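PDB 7M1A: galactose-binding like protein from Bacteroides thetaiotaomicron, which probably binds or processes carbohydrate as a calcium-binding SusE-like protein, of which this chain is the C-terminal galactose-binding-like domain. Local coordinates for residues H81-M86 against M115-P120. Numbering follows the deposited sequence.
Sequences HFYNDM and MENVKP. With EDO (1,2-ethanediol), chain E; EDO (1,2-ethanediol), chain C.
Tyr83, at the third position of the type II beta turn His81 to Asn84, reaches from the loop between strands 70-74 and 88-96 to Lys119 and Asn117, where the chain leaves strand 110-116. Tyr83 takes the positive phi expected at the third position of a type II turn. One face of its ring is packed against the lysine chain: Lys119 CG stands 3.9 Å from the ring centroid and 15° off the normal, a CH-pi contact. With chi1 of -173° Lys119 swings CG away from its own amide nitrogen, and the extended chain beyond it carries CD and CE past Tyr83 CB. At the hydroxyl end, Pro120 CD comes within 3.5 Å of Tyr83 OH. The Asn117 amide is turned almost parallel to the ring, with planes 9° apart, yet its OD1 approaches Tyr83 CD1 obliquely at 3.3 Å.

Polar links across the contact run through water. One water accepts from Tyr83 N and donates to Asn117 OD1 (2.8 Å); a second donates to Tyr83 OH (2.8 Å) and accepts from Asn117 ND2. A third accepts a hydrogen bond from Lys119 NZ (2.8 Å) and donates one to Tyr83 O. Direct bonds elsewhere fix the same groups: Tyr83 OH to Asp132 O of helix 130-138, Asn117 OD1 to Trp162 NE1, and Lys119 NZ to Ile127 O and Ser123 O. Replacing Tyr83 with an alanine would probably open a gap alongside the Lys119 methylenes and deprive Asp132 O of its hydroxyl partner. The evidence thus describes a water-bridged loop-to-loop junction packed against helix 130-138, at one end of the antiparallel beta-sandwich characteristic of galactose-binding-like domains.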
ATOM      1  N   HIS A  81       7.500 -22.283   8.580  1.00 10.54           N
ATOM      2  CA  HIS A  81       6.338 -21.462   8.896  1.00 10.44           C
ATOM      3  C   HIS A  81       5.134 -22.268   9.374  1.00  9.65           C
ATOM      4  O   HIS A  81       4.231 -21.690   9.947  1.00 12.24           O
ATOM      5  CB  HIS A  81       5.990 -20.531   7.727  1.00  9.73           C
ATOM      6  CG  HIS A  81       7.075 -19.557   7.449  1.00 10.14           C
ATOM      7  ND1 HIS A  81       8.002 -19.840   6.525  1.00 10.14           N
ATOM      8  CD2 HIS A  81       7.300 -18.272   7.868  1.00 11.54           C
ATOM      9  CE1 HIS A  81       8.842 -18.809   6.403  1.00 10.97           C
ATOM     10  NE2 HIS A  81       8.443 -17.820   7.213  1.00 12.27           N
ATOM     11  N   PHE A  82       5.053 -23.579   9.141  1.00 12.36           N
ATOM     12  CA  PHE A  82       3.868 -24.319   9.564  1.00 10.76           C
ATOM     13  C   PHE A  82       3.828 -24.391  11.101  1.00  9.91           C
ATOM     14  O   PHE A  82       4.730 -24.983  11.729  1.00 12.29           O
ATOM     15  CB  PHE A  82       3.880 -25.745   8.997  1.00 10.91           C
ATOM     16  CG  PHE A  82       3.664 -25.887   7.513  1.00 12.59           C
ATOM     17  CD1 PHE A  82       2.894 -24.981   6.814  1.00 12.77           C
ATOM     18  CD2 PHE A  82       4.184 -26.967   6.809  1.00 18.43           C
ATOM     19  CE1 PHE A  82       2.604 -25.161   5.465  1.00 15.42           C
ATOM     20  CE2 PHE A  82       3.916 -27.149   5.450  1.00 21.95           C
ATOM     21  CZ  PHE A  82       3.150 -26.220   4.753  1.00 17.08           C
ATOM     22  N   TYR A  83       2.813 -23.773  11.725  1.00  9.89           N
ATOM     23  CA  TYR A  83       2.684 -23.755  13.176  1.00 10.65           C
ATOM     24  C   TYR A  83       3.999 -23.320  13.836  1.00 10.59           C
ATOM     25  O   TYR A  83       4.456 -23.910  14.856  1.00 11.82           O
ATOM     26  CB  TYR A  83       2.280 -25.149  13.696  1.00 11.38           C
ATOM     27  CG  TYR A  83       1.232 -25.802  12.848  1.00  9.33           C
ATOM     28  CD1 TYR A  83      -0.125 -25.476  12.961  1.00  9.93           C
ATOM     29  CD2 TYR A  83       1.598 -26.735  11.885  1.00 11.36           C
ATOM     30  CE1 TYR A  83      -1.093 -26.080  12.144  1.00  9.40           C
ATOM     31  CE2 TYR A  83       0.642 -27.328  11.057  1.00 11.94           C
ATOM     32  CZ  TYR A  83      -0.688 -27.003  11.175  1.00 10.06           C
ATOM     33  OH  TYR A  83      -1.643 -27.593  10.428  1.00 12.37           O
ATOM     34  N   ASN A  84       4.631 -22.282  13.233  1.00  9.90           N
ATOM     35  CA  ASN A  84       5.961 -21.894  13.688  1.00 11.25           C
ATOM     36  C   ASN A  84       6.163 -20.442  13.228  1.00 10.01           C
ATOM     37  O   ASN A  84       5.334 -19.838  12.533  1.00 10.75           O
ATOM     38  CB  ASN A  84       6.998 -22.864  13.074  1.00 13.70           C
ATOM     39  CG  ASN A  84       8.224 -23.055  13.961  1.00 15.06           C
ATOM     40  OD1 ASN A  84       8.594 -22.152  14.717  1.00 15.54           O
ATOM     41  ND2 ASN A  84       8.829 -24.239  13.891  1.00 16.64           N
ATOM     42  N   ASP A  85       7.321 -19.870  13.553  1.00 12.11           N
ATOM     43  CA  ASP A  85       7.737 -18.579  13.026  1.00 11.30           C
ATOM     44  C   ASP A  85       6.675 -17.532  13.450  1.00  9.72           C
ATOM     45  O   ASP A  85       6.118 -17.631  14.553  1.00 10.87           O
ATOM     46  CB  ASP A  85       8.058 -18.677  11.519  1.00 13.48           C
ATOM     47  CG  ASP A  85       8.979 -17.551  11.061  1.00 13.66           C
ATOM     48  OD1 ASP A  85       8.499 -16.435  10.698  1.00 14.06           O
ATOM     49  OD2 ASP A  85      10.184 -17.754  11.106  1.00 23.49           O
HETATM   50  N   MSE A  86       6.408 -16.538  12.588  1.00  9.59           N
HETATM   51  CA  MSE A  86       5.448 -15.502  12.938  1.00  7.66           C
HETATM   52  C   MSE A  86       4.072 -15.839  12.336  1.00  7.79           C
HETATM   53  O   MSE A  86       3.202 -14.956  12.195  1.00  8.03           O
HETATM   54  CB  MSE A  86       5.888 -14.099  12.527  1.00  8.79           C
HETATM   55  CG  MSE A  86       7.291 -13.733  12.960  1.00 11.22           C
HETATM   56 SE   MSE A  86       7.648 -13.920  14.875  1.00 14.05          SE
HETATM   57  CE  MSE A  86       9.202 -15.098  14.757  1.00 14.90           C
HETATM   58  N   MSE A 115     -10.566 -16.378  14.836  1.00  9.76           N
HETATM   59  CA  MSE A 115      -9.861 -17.484  14.188  1.00  9.86           C
HETATM   60  C   MSE A 115      -8.843 -18.069  15.146  1.00  9.24           C
HETATM   61  O   MSE A 115      -8.109 -17.368  15.843  1.00 10.71           O
HETATM   62  CB  MSE A 115      -9.126 -17.026  12.900  1.00  9.93           C
HETATM   63  CG  MSE A 115     -10.054 -16.364  11.919  1.00 10.31           C
HETATM   64 SE   MSE A 115     -11.378 -17.608  11.121  0.79  8.36          SE
HETATM   65  CE  MSE A 115     -10.106 -18.732  10.136  1.00 11.13           C
ATOM     66  N   GLU A 116      -8.744 -19.400  15.084  1.00 10.99           N
ATOM     67  CA  GLU A 116      -7.640 -20.099  15.707  1.00 11.13           C
ATOM     68  C   GLU A 116      -7.056 -21.099  14.708  1.00 10.78           C
ATOM     69  O   GLU A 116      -7.777 -21.915  14.154  1.00 15.59           O
ATOM     70  CB  GLU A 116      -8.046 -20.832  16.998  1.00 13.05           C
ATOM     71  CG  GLU A 116      -6.841 -21.614  17.576  1.00 15.44           C
ATOM     72  CD  GLU A 116      -7.071 -22.362  18.862  1.00 21.09           C
ATOM     73  OE1 GLU A 116      -8.192 -22.274  19.369  1.00 25.02           O
ATOM     74  OE2 GLU A 116      -6.105 -23.003  19.355  1.00 22.55           O
ATOM     75  N   ASN A 117      -5.752 -21.009  14.467  1.00 10.34           N
ATOM     76  CA  ASN A 117      -5.064 -22.016  13.662  1.00 10.10           C
ATOM     77  C   ASN A 117      -4.717 -23.168  14.621  1.00 11.51           C
ATOM     78  O   ASN A 117      -3.858 -23.017  15.527  1.00 12.47           O
ATOM     79  CB  ASN A 117      -3.764 -21.424  13.113  1.00 11.53           C
ATOM     80  CG  ASN A 117      -2.930 -22.440  12.362  1.00  9.81           C
ATOM     81  OD1 ASN A 117      -1.759 -22.609  12.646  1.00 11.60           O
ATOM     82  ND2 ASN A 117      -3.543 -23.113  11.400  1.00 10.45           N
ATOM     83  N   VAL A 118      -5.416 -24.306  14.512  1.00 12.86           N
ATOM     84  CA  VAL A 118      -5.223 -25.477  15.386  1.00 12.74           C
ATOM     85  C   VAL A 118      -4.286 -26.441  14.695  1.00 15.96           C
ATOM     86  O   VAL A 118      -4.422 -26.734  13.484  1.00 15.73           O
ATOM     87  CB  VAL A 118      -6.574 -26.142  15.676  1.00 17.09           C
ATOM     88  CG1 VAL A 118      -6.368 -27.439  16.451  1.00 18.24           C
ATOM     89  CG2 VAL A 118      -7.550 -25.224  16.385  1.00 19.18           C
ATOM     90  N   LYS A 119      -3.283 -26.857  15.482  1.00 15.71           N
ATOM     91  CA  LYS A 119      -2.349 -27.866  15.004  1.00 12.91           C
ATOM     92  C   LYS A 119      -2.926 -29.262  15.282  1.00 15.92           C
ATOM     93  O   LYS A 119      -3.041 -29.656  16.449  1.00 14.71           O
ATOM     94  CB  LYS A 119      -1.017 -27.683  15.741  1.00 13.15           C
ATOM     95  CG  LYS A 119       0.112 -28.562  15.230  1.00 13.94           C
ATOM     96  CD  LYS A 119       1.457 -28.319  15.934  1.00 15.88           C
ATOM     97  CE  LYS A 119       2.670 -28.852  15.208  1.00 14.84           C
ATOM     98  NZ  LYS A 119       3.955 -28.566  15.910  1.00 13.66           N
ATOM     99  N   PRO A 120      -3.341 -30.018  14.250  1.00 15.29           N
ATOM    100  CA  PRO A 120      -4.041 -31.300  14.451  1.00 15.62           C
ATOM    101  C   PRO A 120      -3.350 -32.240  15.442  1.00 14.73           C
ATOM    102  O   PRO A 120      -3.996 -32.777  16.341  1.00 19.74           O
ATOM    103  CB  PRO A 120      -4.049 -31.911  13.026  1.00 16.56           C
ATOM    104  CG  PRO A 120      -4.168 -30.641  12.126  1.00 17.11           C
ATOM    105  CD  PRO A 120      -3.189 -29.715  12.804  1.00 13.55           C
TER
HETATM  106  C1  EDO E 403      11.163 -14.472  11.029  1.00 22.77           C
HETATM  107  O1  EDO E 403      10.137 -14.748  10.110  1.00 23.38           O
HETATM  108  C2  EDO E 403      12.261 -15.512  10.955  1.00 27.45           C
HETATM  109  O2  EDO E 403      12.399 -15.673   9.596  1.00 35.02           O
HETATM  110  C1  EDO C 401      10.918 -15.474   5.358  1.00 22.87           C
HETATM  111  O1  EDO C 401       9.614 -15.825   4.974  1.00 24.64           O
HETATM  112  C2  EDO C 401      10.615 -14.759   6.562  1.00 19.60           C
HETATM  113  O2  EDO C 401      10.024 -15.588   7.531  1.00 21.60           O
HETATM  114  O   HOH W   1       0.386 -22.459  10.872  1.00 10.54           O
HETATM  115  O   HOH W   2      -2.977 -25.332   9.447  1.00 12.84           O
HETATM  116  O   HOH W   3       3.887 -25.903  16.816  1.00 15.60           O
HETATM  117  O   HOH W   4       5.713 -26.581  14.390  1.00 15.95           O